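Local structure of carboxynorspermidine decarboxylase (Campylobacter jejuni subsp. jejuni 81116, 3N29) at residues P45-E50 / E303-D308; H115-A120 / G157-V162; I136-N139 / Q143-K146; P270-G275 / Q375-I380; T315-V318 / R322-A325. The protein probably catalyses the pyridoxal-5'-phosphate-dependent decarboxylation of carboxynorspermidine to norspermidine. All blocks are in the same frame, centred on the assembly; numbering follows the deposited sequence.

Contact 1: P45-E50 / E303-D308; sequences PAYILE and EAHMPD. With NSD (N-(3-aminopropyl)propane-1,3-diamine), chain D.
Pro45, the first residue of 45-50 to meet 303-308, follows a cis peptide bond, and its CB points toward 303-308. The touch is light: Pro45 CG stands 4.4 Å from His305 CE1. Two residues on, Tyr47 makes the main link. Its CG lies anti to the carbonyl carbon (chi1 -60°), and from there the ring reaches across until its hydroxyl meets the backbone carbonyl that ends the short helix 302-305. Tyr47 OH donates to His305 O over 2.6 Å; the hydroxyl lies in the carbonyl plane, on a lone pair, with a C=O...O angle of 120°. The oxygen sits at the edge of the phenol, near the ring plane, and the same hydroxyl rests 3.6 Å from His305 CB. This buried carbonyl is thus held by a side chain just where the helix breaks at Met306. The imidazole of His305 finds its own polar partner elsewhere, ND1 bonding to Thr300, while Tyr47 OH also bonds to Asn383.

Three residues past His305, Asp308 belongs to the norspermidine pocket. Its OD2 accepts from the terminal amine N3 of the ligand at 2.6 Å, and OD1 forms a salt bridge with Lys382, so that amine and lysine are both held by one carboxylate.

Strand 46-50 runs antiparallel to strand 279-290 and parallel to strand 393-397 in the mixed sheet. The phenol of Tyr47 therefore ties this sheet to the junction between helices 302-305 and 307-311, the second of which carries Asp308 to the ligand.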
# COMPACT_ATOMS: atom_id res chain seq x y z
N PRO A 45 -10.62 8.33 -11.62
CA PRO A 45 -10.43 6.97 -12.07
C PRO A 45 -11.46 6.01 -11.54
O PRO A 45 -12.24 6.35 -10.58
CB PRO A 45 -9.05 6.61 -11.50
CG PRO A 45 -8.99 7.44 -10.23
CD PRO A 45 -9.72 8.70 -10.53
N ALA A 46 -11.52 4.82 -12.15
CA ALA A 46 -12.51 3.84 -11.70
C ALA A 46 -11.99 2.42 -11.98
O ALA A 46 -11.49 2.15 -13.05
CB ALA A 46 -13.95 4.07 -12.44
N TYR A 47 -12.18 1.48 -11.07
CA TYR A 47 -11.96 0.09 -11.41
C TYR A 47 -13.33 -0.43 -11.94
O TYR A 47 -14.34 -0.26 -11.24
CB TYR A 47 -11.61 -0.76 -10.19
CG TYR A 47 -10.34 -0.39 -9.40
CD1 TYR A 47 -9.13 -0.90 -9.75
CD2 TYR A 47 -10.39 0.50 -8.33
CE1 TYR A 47 -7.99 -0.58 -9.05
CE2 TYR A 47 -9.26 0.81 -7.61
CZ TYR A 47 -8.04 0.31 -8.00
OH TYR A 47 -6.88 0.58 -7.23
N ILE A 48 -13.34 -1.08 -13.08
CA ILE A 48 -14.57 -1.55 -13.69
C ILE A 48 -14.55 -3.06 -13.90
O ILE A 48 -13.76 -3.60 -14.69
CB ILE A 48 -14.88 -0.78 -14.97
CG1 ILE A 48 -14.84 0.72 -14.73
CG2 ILE A 48 -16.31 -1.23 -15.50
CD1 ILE A 48 -15.15 1.54 -16.01
N LEU A 49 -15.28 -3.75 -13.09
CA LEU A 49 -15.40 -5.22 -13.22
C LEU A 49 -16.47 -5.55 -14.24
O LEU A 49 -17.53 -4.91 -14.24
CB LEU A 49 -15.75 -5.82 -11.90
CG LEU A 49 -16.14 -7.31 -11.83
CD1 LEU A 49 -14.95 -8.12 -11.96
CD2 LEU A 49 -16.65 -7.60 -10.47
N GLU A 50 -16.20 -6.55 -15.08
CA GLU A 50 -17.10 -6.92 -16.15
C GLU A 50 -17.78 -8.22 -15.76
O GLU A 50 -17.13 -9.22 -15.59
CB GLU A 50 -16.37 -7.00 -17.47
CG GLU A 50 -15.78 -5.66 -17.89
CD GLU A 50 -14.84 -5.77 -19.09
OE1 GLU A 50 -15.26 -6.32 -20.14
OE2 GLU A 50 -13.68 -5.32 -18.98
N GLU A 303 1.58 3.84 -7.33
CA GLU A 303 1.86 3.57 -5.90
C GLU A 303 0.58 3.31 -5.06
O GLU A 303 0.52 2.38 -4.25
CB GLU A 303 2.57 4.75 -5.30
CG GLU A 303 2.80 4.60 -3.77
CD GLU A 303 4.24 4.17 -3.43
OE1 GLU A 303 5.12 4.24 -4.35
OE2 GLU A 303 4.46 3.79 -2.25
N ALA A 304 -0.47 4.11 -5.31
CA ALA A 304 -1.67 4.07 -4.47
C ALA A 304 -2.72 3.13 -5.03
O ALA A 304 -3.51 2.55 -4.23
CB ALA A 304 -2.21 5.50 -4.32
N HIS A 305 -2.77 2.98 -6.37
CA HIS A 305 -3.90 2.28 -7.05
C HIS A 305 -3.53 0.98 -7.76
O HIS A 305 -4.40 0.15 -7.99
CB HIS A 305 -4.59 3.26 -8.06
CG HIS A 305 -5.10 4.53 -7.44
ND1 HIS A 305 -5.33 5.66 -8.18
CD2 HIS A 305 -5.33 4.88 -6.16
CE1 HIS A 305 -5.72 6.65 -7.39
NE2 HIS A 305 -5.74 6.20 -6.15
N MET A 306 -2.22 0.76 -8.08
CA MET A 306 -1.76 -0.49 -8.62
C MET A 306 -0.50 -0.86 -7.85
O MET A 306 0.56 -1.00 -8.46
CB MET A 306 -1.48 -0.42 -10.16
CG MET A 306 -2.77 -0.11 -11.10
SD MET A 306 -2.35 0.13 -12.87
CE MET A 306 -1.93 1.85 -12.92
N PRO A 307 -0.56 -0.93 -6.54
CA PRO A 307 0.62 -1.10 -5.70
C PRO A 307 1.53 -2.26 -6.09
O PRO A 307 2.70 -2.12 -5.98
CB PRO A 307 0.04 -1.31 -4.32
CG PRO A 307 -1.35 -1.45 -4.49
CD PRO A 307 -1.79 -1.02 -5.77
N ASP A 308 0.99 -3.37 -6.53
CA ASP A 308 1.81 -4.48 -6.92
C ASP A 308 2.73 -4.18 -8.11
O ASP A 308 3.74 -4.78 -8.22
CB ASP A 308 1.02 -5.76 -7.14
CG ASP A 308 0.51 -6.37 -5.83
OD1 ASP A 308 0.94 -6.01 -4.74
OD2 ASP A 308 -0.35 -7.19 -5.92
C1 NSD D . -1.35 -14.20 -5.53
N1 NSD D . -1.49 -14.84 -6.80
C2 NSD D . -0.04 -14.47 -4.87
N2 NSD D . 0.02 -13.10 -2.91
C3 NSD D . -0.07 -14.27 -3.40
N3 NSD D . -0.44 -8.88 -3.98
C4 NSD D . 0.17 -12.03 -3.56
C5 NSD D . 0.23 -10.78 -2.72
C6 NSD D . 0.71 -9.60 -3.53

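Contact 2: H115-A120 / G157-V162; sequences HTYSPA and GLRCNV
Arg159 and Tyr117 meet inside the barrel, where the long arginine chain passes across the phenol at about a right angle. Its CG lies anti to the backbone N (chi1 176°), and the chain stays extended as far as NE, which brings successive atoms past the ring in turn. Arg159 CB comes first, 4.0 Å from Tyr117 CE1. Farther along, Arg159 CD lies 3.8 Å from both Tyr117 CE1 and Tyr117 CZ, an apolar touch at the outer end of the phenol. The guanidinium then makes the nearest approach through one nitrogen: Arg159 NH1 is 3.3 Å from Tyr117 CE2, which lies at the edge of the guanidinium, near its plane. That nitrogen approaches the ring obliquely, and the two planes stand 70° apart, so the groups are not stacked flat against each other. NH1 is also 3.3 Å from Tyr117 OH. At the tip, Arg159 NH2 bonds to the backbone oxygen of His202, which fixes the end of the guanidinium from outside the two strands.

Val137, on the strand between these two, packs against both side chains, and Leu181 from a loop touches both as well. After Tyr117 the chain turns: Ser118 OG accepts from Ala120 N at 3.0 Å in an ST turn, and Pro119 and Ala120 pack against the second subunit.

Strands 113-118 and 155-159 are the third and fifth of the eight parallel strands of a beta/alpha barrel. Inward-pointing side chains of alternate strands meet in layers inside such barrels, and here the layer lies beside the cofactor, about 4 Å from the nearest atom of the Arg159 side chain.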
# COMPACT_ATOMS: atom_id res chain seq x y z
N HIS A 115 -14.39 -20.44 5.65
CA HIS A 115 -13.21 -21.15 6.06
C HIS A 115 -12.12 -20.15 6.45
O HIS A 115 -11.64 -19.43 5.63
CB HIS A 115 -12.71 -22.00 4.92
CG HIS A 115 -13.67 -23.05 4.48
ND1 HIS A 115 -13.37 -24.38 4.50
CD2 HIS A 115 -14.93 -22.96 4.03
CE1 HIS A 115 -14.40 -25.07 4.08
NE2 HIS A 115 -15.36 -24.23 3.78
N THR A 116 -11.69 -20.22 7.68
CA THR A 116 -10.75 -19.27 8.23
C THR A 116 -9.42 -19.90 8.63
O THR A 116 -9.37 -20.93 9.25
CB THR A 116 -11.36 -18.55 9.42
OG1 THR A 116 -12.66 -18.09 9.09
CG2 THR A 116 -10.51 -17.42 9.85
N TYR A 117 -8.34 -19.24 8.24
CA TYR A 117 -7.00 -19.69 8.51
C TYR A 117 -6.27 -18.42 8.87
O TYR A 117 -6.39 -17.41 8.16
CB TYR A 117 -6.31 -20.28 7.25
CG TYR A 117 -4.82 -20.20 7.43
CD1 TYR A 117 -4.17 -21.04 8.36
CD2 TYR A 117 -4.07 -19.23 6.76
CE1 TYR A 117 -2.79 -20.94 8.58
CE2 TYR A 117 -2.69 -19.08 7.00
CZ TYR A 117 -2.05 -19.92 7.92
OH TYR A 117 -0.71 -19.74 8.10
N SER A 118 -5.46 -18.48 9.91
CA SER A 118 -4.59 -17.36 10.22
C SER A 118 -3.29 -17.86 10.80
O SER A 118 -3.31 -18.81 11.55
CB SER A 118 -5.23 -16.49 11.25
OG SER A 118 -4.33 -15.51 11.64
N PRO A 119 -2.17 -17.21 10.47
CA PRO A 119 -0.93 -17.58 11.21
C PRO A 119 -0.93 -17.23 12.67
O PRO A 119 -0.09 -17.70 13.38
CB PRO A 119 0.17 -16.77 10.49
CG PRO A 119 -0.49 -16.17 9.30
CD PRO A 119 -1.95 -16.20 9.43
N ALA A 120 -1.86 -16.37 13.07
CA ALA A 120 -1.85 -15.65 14.35
C ALA A 120 -3.21 -15.38 14.91
O ALA A 120 -3.51 -14.21 14.99
CB ALA A 120 -1.15 -14.25 14.15
N GLY A 157 -8.77 -27.83 11.21
CA GLY A 157 -7.69 -28.32 10.35
C GLY A 157 -6.35 -27.77 10.80
O GLY A 157 -6.27 -26.82 11.62
N LEU A 158 -5.29 -28.38 10.28
CA LEU A 158 -3.93 -27.87 10.43
C LEU A 158 -3.27 -27.59 9.09
O LEU A 158 -3.37 -28.40 8.15
CB LEU A 158 -3.05 -28.85 11.19
CG LEU A 158 -3.52 -29.19 12.62
CD1 LEU A 158 -2.81 -30.43 13.13
CD2 LEU A 158 -3.42 -27.99 13.63
N ARG A 159 -2.51 -26.50 9.03
CA ARG A 159 -1.77 -26.18 7.84
C ARG A 159 -0.42 -26.88 7.87
O ARG A 159 0.26 -26.88 8.89
CB ARG A 159 -1.60 -24.68 7.66
CG ARG A 159 -0.74 -24.40 6.45
CD ARG A 159 -0.81 -22.96 6.03
NE ARG A 159 -0.07 -22.65 4.80
CZ ARG A 159 -0.00 -21.43 4.26
NH1 ARG A 159 -0.58 -20.40 4.86
NH2 ARG A 159 0.66 -21.23 3.13
N CYS A 160 -0.07 -27.49 6.75
CA CYS A 160 1.13 -28.31 6.58
C CYS A 160 2.16 -27.52 5.77
O CYS A 160 1.82 -26.95 4.72
CB CYS A 160 0.75 -29.54 5.82
SG CYS A 160 -0.45 -30.55 6.75
N ASN A 161 3.39 -27.48 6.25
CA ASN A 161 4.48 -26.82 5.56
C ASN A 161 5.03 -27.89 4.63
O ASN A 161 5.65 -28.80 5.07
CB ASN A 161 5.56 -26.35 6.53
CG ASN A 161 6.73 -25.70 5.83
OD1 ASN A 161 6.92 -25.92 4.63
ND2 ASN A 161 7.55 -24.89 6.59
N VAL A 162 4.79 -27.80 3.35
CA VAL A 162 5.23 -28.88 2.49
C VAL A 162 6.71 -28.85 2.16
O VAL A 162 7.30 -29.92 1.84
CB VAL A 162 4.35 -28.98 1.28
CG1 VAL A 162 4.91 -29.99 0.29
CG2 VAL A 162 2.97 -29.39 1.77

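Contact 3: I136-N139 / Q143-K146; sequences IVFN and QFHK
Phe138 presents one face of its ring to the backbone of helix 141-147, and Phe144 lies against it at the point of closest approach. The alpha carbon does the touching: Phe144 CA stands 3.7 Å from the centroid of the Phe138 ring and only 16° off the ring normal, a CH-pi contact over the face. With CG anti to the carbonyl carbon (chi1 -60°), Phe138 carries its ring off the strand and up to the helix. The benzyl group of Phe144 then continues past one side of this ring, its CB 3.7 Å from Phe138 CD2 and its CD1 3.9 Å from Phe138 CE2. The two side chains cross at about a right angle, yet their ring planes are inclined by only 36° and the centroids are 5.9 Å apart, so the aromatic pair is oblique.

These residues belong to a beta-alpha-beta unit of the barrel, in which strand 135-138 leads through helix 141-147 to strand 155-159. Leu156 of the latter strand touches both phenylalanines, and Leu158 adds to the packing on Phe144. The hydrophobic layer between strands and helix is thus built from all three elements.

On the opposite face of the Phe138 ring lies CG2 of Ile136, two residues back along the same strand, so the ring is sandwiched between its own strand and the helix. Gln143 completes the contact at the CD1 side of the Phe138 ring: its CB is 4.2 Å from Phe138 CD1, and its carbonyl carbon approaches the ring obliquely. Gln143 also packs against Asp287 of the second subunit, while Lys146 meets Ile366 of that subunit.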
# COMPACT_ATOMS: atom_id res chain seq x y z
N ILE A 136 -11.99 -24.07 10.68
CA ILE A 136 -10.89 -23.27 11.18
C ILE A 136 -9.58 -24.05 11.02
O ILE A 136 -9.46 -25.20 11.43
CB ILE A 136 -11.13 -22.82 12.60
CG1 ILE A 136 -12.31 -21.84 12.68
CG2 ILE A 136 -9.86 -22.03 13.18
CD1 ILE A 136 -12.79 -21.57 14.19
N VAL A 137 -8.57 -23.40 10.44
CA VAL A 137 -7.31 -24.09 10.18
C VAL A 137 -6.28 -23.36 10.97
O VAL A 137 -6.15 -22.11 10.84
CB VAL A 137 -6.90 -24.10 8.73
CG1 VAL A 137 -5.45 -24.59 8.54
CG2 VAL A 137 -7.88 -24.93 7.93
N PHE A 138 -5.59 -24.12 11.81
CA PHE A 138 -4.50 -23.53 12.60
C PHE A 138 -3.13 -23.64 11.94
O PHE A 138 -2.83 -24.56 11.17
CB PHE A 138 -4.46 -24.16 13.99
CG PHE A 138 -5.75 -23.98 14.81
CD1 PHE A 138 -6.07 -22.75 15.36
CD2 PHE A 138 -6.67 -25.07 14.95
CE1 PHE A 138 -7.24 -22.59 16.09
CE2 PHE A 138 -7.82 -24.91 15.65
CZ PHE A 138 -8.11 -23.66 16.25
N ASN A 139 -2.28 -22.68 12.27
CA ASN A 139 -0.92 -22.60 11.75
C ASN A 139 0.15 -23.38 12.56
O ASN A 139 1.21 -23.65 12.07
CB ASN A 139 -0.48 -21.12 11.63
CG ASN A 139 0.82 -20.98 10.91
OD1 ASN A 139 1.85 -20.61 11.52
ND2 ASN A 139 0.81 -21.35 9.63
N GLN A 143 -1.27 -23.05 18.67
CA GLN A 143 -2.47 -22.28 18.40
C GLN A 143 -3.70 -23.22 18.45
O GLN A 143 -4.71 -22.89 19.07
CB GLN A 143 -2.36 -21.59 17.04
CG GLN A 143 -1.50 -20.34 17.05
CD GLN A 143 -2.35 -19.11 17.03
OE1 GLN A 143 -2.23 -18.22 17.86
NE2 GLN A 143 -3.22 -19.08 16.09
N PHE A 144 -3.56 -24.41 17.87
CA PHE A 144 -4.61 -25.41 17.94
C PHE A 144 -4.90 -25.75 19.43
O PHE A 144 -6.07 -25.70 19.88
CB PHE A 144 -4.20 -26.63 17.16
CG PHE A 144 -4.92 -27.88 17.51
CD1 PHE A 144 -6.32 -27.91 17.65
CD2 PHE A 144 -4.20 -29.06 17.67
CE1 PHE A 144 -6.96 -29.13 18.00
CE2 PHE A 144 -4.83 -30.27 18.00
CZ PHE A 144 -6.21 -30.30 18.15
N HIS A 145 -3.88 -26.04 20.18
CA HIS A 145 -4.13 -26.45 21.57
C HIS A 145 -4.75 -25.28 22.38
O HIS A 145 -5.50 -25.50 23.32
CB HIS A 145 -2.86 -26.95 22.22
CG HIS A 145 -2.38 -28.27 21.68
ND1 HIS A 145 -1.06 -28.66 21.69
CD2 HIS A 145 -3.07 -29.30 21.14
CE1 HIS A 145 -0.95 -29.86 21.15
NE2 HIS A 145 -2.16 -30.27 20.81
N LYS A 146 -4.39 -24.06 22.05
CA LYS A 146 -4.86 -22.91 22.82
C LYS A 146 -6.37 -22.68 22.57
O LYS A 146 -7.10 -22.27 23.47
CB LYS A 146 -4.10 -21.69 22.39
CG LYS A 146 -4.23 -20.46 23.25
CD LYS A 146 -3.56 -19.28 22.50
CE LYS A 146 -3.37 -18.06 23.36
NZ LYS A 146 -1.97 -17.49 23.23

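Contact 4: P270-G275 / Q375-I380; sequences PGEAVG and QIHYTI. With PLP (pyridoxal-5'-phosphate), chain C; NSD (N-(3-aminopropyl)propane-1,3-diamine), chain D.
Phosphate oxygen O1P of the cofactor is gripped from both segments: Tyr378 OH donates to it at 2.6 Å and the backbone N of Glu272 at 2.9 Å. The neighbouring oxygen O2P accepts from Gly271 N at 3.0 Å in an almost straight bond (178°). The backbone of Gly271 lies close against the phosphate. O1P lies at the edge of the Tyr378 ring, near its plane, as does CB of Glu272.

Amides at the start of helix 272-275 thus hold the phosphate, where the helix dipole would probably favour an anion. Residues 270-271 follow strand 265-268, the last of the beta/alpha barrel, and Gly238 N supplies a further bond to the cofactor.

Glu272 reaches onward through an extended chain, CG anti to the backbone N (chi1 176°), to the norspermidine, whose N1 donates to its OE1 at 2.5 Å. At the other end of the ligand, N3 lies 3.1 Å from Tyr378 CD1, approaching the ring obliquely. On its way the glutamate side chain passes over one face of His377: CG of Glu272 sits 3.9 Å from the imidazole centroid in a CH-pi contact, the carboxylate and ring planes only 16° apart. Gly275 O lies at the edge of that imidazole, and a water joins this oxygen to Ile376 N.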
# COMPACT_ATOMS: atom_id res chain seq x y z
N PRO A 270 -8.90 -20.76 -4.80
CA PRO A 270 -8.36 -19.73 -5.63
C PRO A 270 -8.84 -18.32 -5.25
O PRO A 270 -10.00 -18.12 -4.85
CB PRO A 270 -8.92 -20.09 -6.96
CG PRO A 270 -10.20 -20.68 -6.70
CD PRO A 270 -9.90 -21.55 -5.54
N GLY A 271 -7.93 -17.36 -5.38
CA GLY A 271 -8.31 -15.95 -5.35
C GLY A 271 -8.13 -15.29 -6.74
O GLY A 271 -9.10 -14.91 -7.43
N GLU A 272 -6.90 -15.21 -7.15
CA GLU A 272 -6.56 -14.59 -8.43
C GLU A 272 -7.31 -15.17 -9.61
O GLU A 272 -7.80 -14.43 -10.43
CB GLU A 272 -5.07 -14.65 -8.66
CG GLU A 272 -4.63 -14.11 -9.97
CD GLU A 272 -3.13 -13.96 -10.06
OE1 GLU A 272 -2.38 -14.17 -9.08
OE2 GLU A 272 -2.69 -13.73 -11.15
N ALA A 273 -7.54 -16.47 -9.58
CA ALA A 273 -8.25 -17.14 -10.64
C ALA A 273 -9.68 -16.64 -10.82
O ALA A 273 -10.19 -16.62 -11.90
CB ALA A 273 -8.26 -18.60 -10.39
N VAL A 274 -10.34 -16.31 -9.74
CA VAL A 274 -11.66 -15.73 -9.81
C VAL A 274 -11.66 -14.37 -10.51
O VAL A 274 -12.48 -14.13 -11.33
CB VAL A 274 -12.29 -15.62 -8.43
CG1 VAL A 274 -13.60 -14.99 -8.50
CG2 VAL A 274 -12.42 -16.97 -7.80
N GLY A 275 -10.70 -13.53 -10.18
CA GLY A 275 -10.61 -12.18 -10.69
C GLY A 275 -9.81 -11.97 -11.96
O GLY A 275 -9.77 -10.90 -12.46
N GLN A 375 -6.92 -5.34 -13.67
CA GLN A 375 -6.66 -4.64 -12.45
C GLN A 375 -7.72 -4.80 -11.35
O GLN A 375 -7.88 -3.90 -10.51
CB GLN A 375 -6.41 -3.16 -12.75
CG GLN A 375 -5.15 -2.87 -13.62
CD GLN A 375 -3.89 -3.27 -12.99
OE1 GLN A 375 -2.94 -3.70 -13.66
NE2 GLN A 375 -3.88 -3.26 -11.71
N ILE A 376 -8.39 -5.92 -11.30
CA ILE A 376 -9.37 -6.15 -10.25
C ILE A 376 -8.82 -7.00 -9.12
O ILE A 376 -9.28 -6.86 -8.01
CB ILE A 376 -10.75 -6.73 -10.76
CG1 ILE A 376 -11.24 -5.92 -11.95
CG2 ILE A 376 -11.76 -6.70 -9.61
CD1 ILE A 376 -11.63 -4.44 -11.66
N HIS A 377 -7.84 -7.88 -9.38
CA HIS A 377 -7.30 -8.80 -8.32
C HIS A 377 -6.01 -8.22 -7.78
O HIS A 377 -5.27 -7.59 -8.54
CB HIS A 377 -7.11 -10.21 -8.89
CG HIS A 377 -6.06 -10.31 -9.97
ND1 HIS A 377 -6.33 -10.17 -11.31
CD2 HIS A 377 -4.73 -10.58 -9.88
CE1 HIS A 377 -5.21 -10.35 -12.00
NE2 HIS A 377 -4.22 -10.55 -11.15
N TYR A 378 -5.81 -8.27 -6.45
CA TYR A 378 -4.57 -7.77 -5.77
C TYR A 378 -4.34 -6.30 -6.10
O TYR A 378 -3.20 -5.86 -6.31
CB TYR A 378 -3.35 -8.66 -6.12
CG TYR A 378 -3.49 -10.04 -5.51
CD1 TYR A 378 -3.15 -10.27 -4.16
CD2 TYR A 378 -3.98 -11.11 -6.23
CE1 TYR A 378 -3.25 -11.44 -3.59
CE2 TYR A 378 -4.16 -12.35 -5.64
CZ TYR A 378 -3.79 -12.51 -4.30
OH TYR A 378 -3.90 -13.71 -3.72
N THR A 379 -5.45 -5.55 -6.19
CA THR A 379 -5.35 -4.12 -6.44
C THR A 379 -6.17 -3.38 -5.37
O THR A 379 -5.65 -2.83 -4.39
CB THR A 379 -5.91 -3.72 -7.84
OG1 THR A 379 -7.17 -4.42 -8.10
CG2 THR A 379 -4.85 -4.04 -8.92
N ILE A 380 -7.47 -3.38 -5.60
CA ILE A 380 -8.45 -2.74 -4.70
C ILE A 380 -8.20 -3.13 -3.25
O ILE A 380 -8.15 -2.25 -2.37
CB ILE A 380 -9.88 -3.10 -5.11
CG1 ILE A 380 -10.15 -2.64 -6.56
CG2 ILE A 380 -10.90 -2.46 -4.17
CD1 ILE A 380 -11.32 -3.41 -7.22
N1 PLP C . -5.28 -19.73 0.42
C2 PLP C . -4.31 -19.18 1.21
C2A PLP C . -4.02 -19.76 2.57
C3 PLP C . -3.63 -18.02 0.73
O3 PLP C . -2.65 -17.42 1.52
C4 PLP C . -3.94 -17.47 -0.53
C4A PLP C . -3.24 -16.21 -1.01
C5 PLP C . -4.90 -18.10 -1.34
C6 PLP C . -5.56 -19.24 -0.82
C5A PLP C . -5.27 -17.57 -2.71
O4P PLP C . -4.14 -17.43 -3.53
P PLP C . -4.25 -16.99 -5.04
O1P PLP C . -5.02 -15.68 -5.05
O2P PLP C . -5.05 -18.08 -5.80
O3P PLP C . -2.90 -16.94 -5.60
C1 NSD D . -1.35 -14.20 -5.53
N1 NSD D . -1.49 -14.84 -6.80
C2 NSD D . -0.04 -14.47 -4.87
N2 NSD D . 0.02 -13.10 -2.91
C3 NSD D . -0.07 -14.27 -3.40
N3 NSD D . -0.44 -8.88 -3.98
C4 NSD D . 0.17 -12.03 -3.56
C5 NSD D . 0.23 -10.78 -2.72
C6 NSD D . 0.71 -9.60 -3.53
O HOH W 1 -8.75 -8.25 -13.16

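Contact 5: T315-V318 / R322-A325; sequences TSEV and RILA
Ile323 has the largest buried surface here, and its CD1 methyl is the point where the loop residues 315-318 converge on strand 321-325. CG1 lies anti to the carbonyl carbon (chi1 -62°), which carries the ethyl arm from the strand to the loop. There CD1 touches CG2 of Thr315 at 3.7 Å, the backbone oxygen of Ser316 at 3.8 Å and the carboxylate carbon CD of Glu317 at 3.6 Å. One methyl thus spans three consecutive residues.

Thr315, next in buried area, meets it with its methyl: CG2 also lies near Ile323 CG1. The two side chains slide past each other in opposite directions. Glu317 approaches differently, crossing Ile323 at about a right angle. Its chain bends at chi2 (-76°), folding the carboxylate back over the ethyl arm.

The strand pairs antiparallel with strand 354-360 in the mixed sheet, and it carries a classic beta bulge, Leu324 and Ala325 both facing Glu357. Tyr358 of that neighbouring strand packs on both Thr315 and Ile323, and its hydroxyl bonds to Ser316 O.

A polar bridge runs beside the apolar contact. One water donates to Glu317 OE1 at 2.6 Å and accepts from Ile323 N at 2.8 Å, so the bent glutamate, though exposed, is linked to the strand backbone through it. Arg322, whose CB points away from the loop, instead forms a salt bridge with Glu339, and its guanidinium bonds to Ser333 and to the backbone oxygen of Asp334.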
# COMPACT_ATOMS: atom_id res chain seq x y z
N THR A 315 4.86 -4.52 -14.97
CA THR A 315 4.32 -3.42 -15.76
C THR A 315 2.95 -3.81 -16.28
O THR A 315 2.82 -4.83 -16.93
CB THR A 315 5.30 -3.05 -16.95
OG1 THR A 315 6.59 -2.75 -16.42
CG2 THR A 315 4.76 -1.92 -17.82
N SER A 316 1.94 -2.98 -16.03
CA SER A 316 0.62 -3.24 -16.57
C SER A 316 0.55 -3.07 -18.06
O SER A 316 1.15 -2.15 -18.62
CB SER A 316 -0.40 -2.33 -15.90
OG SER A 316 -1.73 -2.62 -16.33
N GLU A 317 -0.25 -3.93 -18.69
CA GLU A 317 -0.60 -3.72 -20.06
C GLU A 317 -1.65 -2.62 -20.10
O GLU A 317 -2.37 -2.35 -19.07
CB GLU A 317 -1.14 -5.02 -20.71
CG GLU A 317 -0.14 -6.18 -20.75
CD GLU A 317 0.95 -6.08 -21.83
OE1 GLU A 317 0.90 -5.12 -22.70
OE2 GLU A 317 1.87 -6.98 -21.81
N VAL A 318 -1.70 -1.92 -21.22
CA VAL A 318 -2.65 -0.86 -21.48
C VAL A 318 -3.38 -1.13 -22.76
O VAL A 318 -2.74 -1.56 -23.78
CB VAL A 318 -1.94 0.51 -21.54
CG1 VAL A 318 -2.83 1.61 -22.14
CG2 VAL A 318 -1.42 0.88 -20.13
N ARG A 322 1.33 -0.77 -26.60
CA ARG A 322 2.34 -1.79 -26.35
C ARG A 322 3.36 -1.25 -25.37
O ARG A 322 3.76 -0.11 -25.47
CB ARG A 322 3.07 -2.23 -27.63
CG ARG A 322 2.13 -2.66 -28.80
CD ARG A 322 2.81 -3.18 -30.09
NE ARG A 322 3.84 -2.20 -30.51
CZ ARG A 322 5.13 -2.23 -30.12
NH1 ARG A 322 5.60 -3.21 -29.35
NH2 ARG A 322 5.93 -1.29 -30.51
N ILE A 323 3.83 -2.09 -24.47
CA ILE A 323 4.92 -1.70 -23.53
C ILE A 323 6.24 -1.59 -24.31
O ILE A 323 6.69 -2.56 -24.99
CB ILE A 323 5.07 -2.70 -22.37
CG1 ILE A 323 3.79 -2.78 -21.51
CG2 ILE A 323 6.39 -2.43 -21.55
CD1 ILE A 323 3.74 -4.06 -20.67
N LEU A 324 6.88 -0.42 -24.22
CA LEU A 324 8.22 -0.20 -24.78
C LEU A 324 9.31 -0.35 -23.69
O LEU A 324 10.36 -0.87 -24.00
CB LEU A 324 8.37 1.20 -25.32
CG LEU A 324 7.42 1.50 -26.51
CD1 LEU A 324 7.38 3.04 -26.75
CD2 LEU A 324 7.80 0.77 -27.80
N ALA A 325 9.04 0.08 -22.45
CA ALA A 325 10.04 0.06 -21.39
C ALA A 325 9.31 0.16 -20.09
O ALA A 325 8.25 0.81 -20.01
CB ALA A 325 11.04 1.20 -21.51
O HOH W 2 2.72 -4.68 -24.55

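From the N terminus, contact 1 opens first, at strand 46-50, and closes only at 303-308, enclosing the whole barrel. Within that span contact 2 joins barrel strands three and five, and contact 3, lying inside contact 2, ties the intervening strand to its helix; the two touch through backbone pairing of Ile136 and Phe138 with Gly157. Contact 4 opens at the end of the barrel, before contact 1 has closed, and closes at 375-380, so these two cross. Both reach norspermidine; contact 4 joins the barrel's end to the loop between strands 369-372 and 393-397. Contact 5 is a short local closure between the halves of contact 4, in the mixed sheet, its centre about 44 Å from that of contact 3.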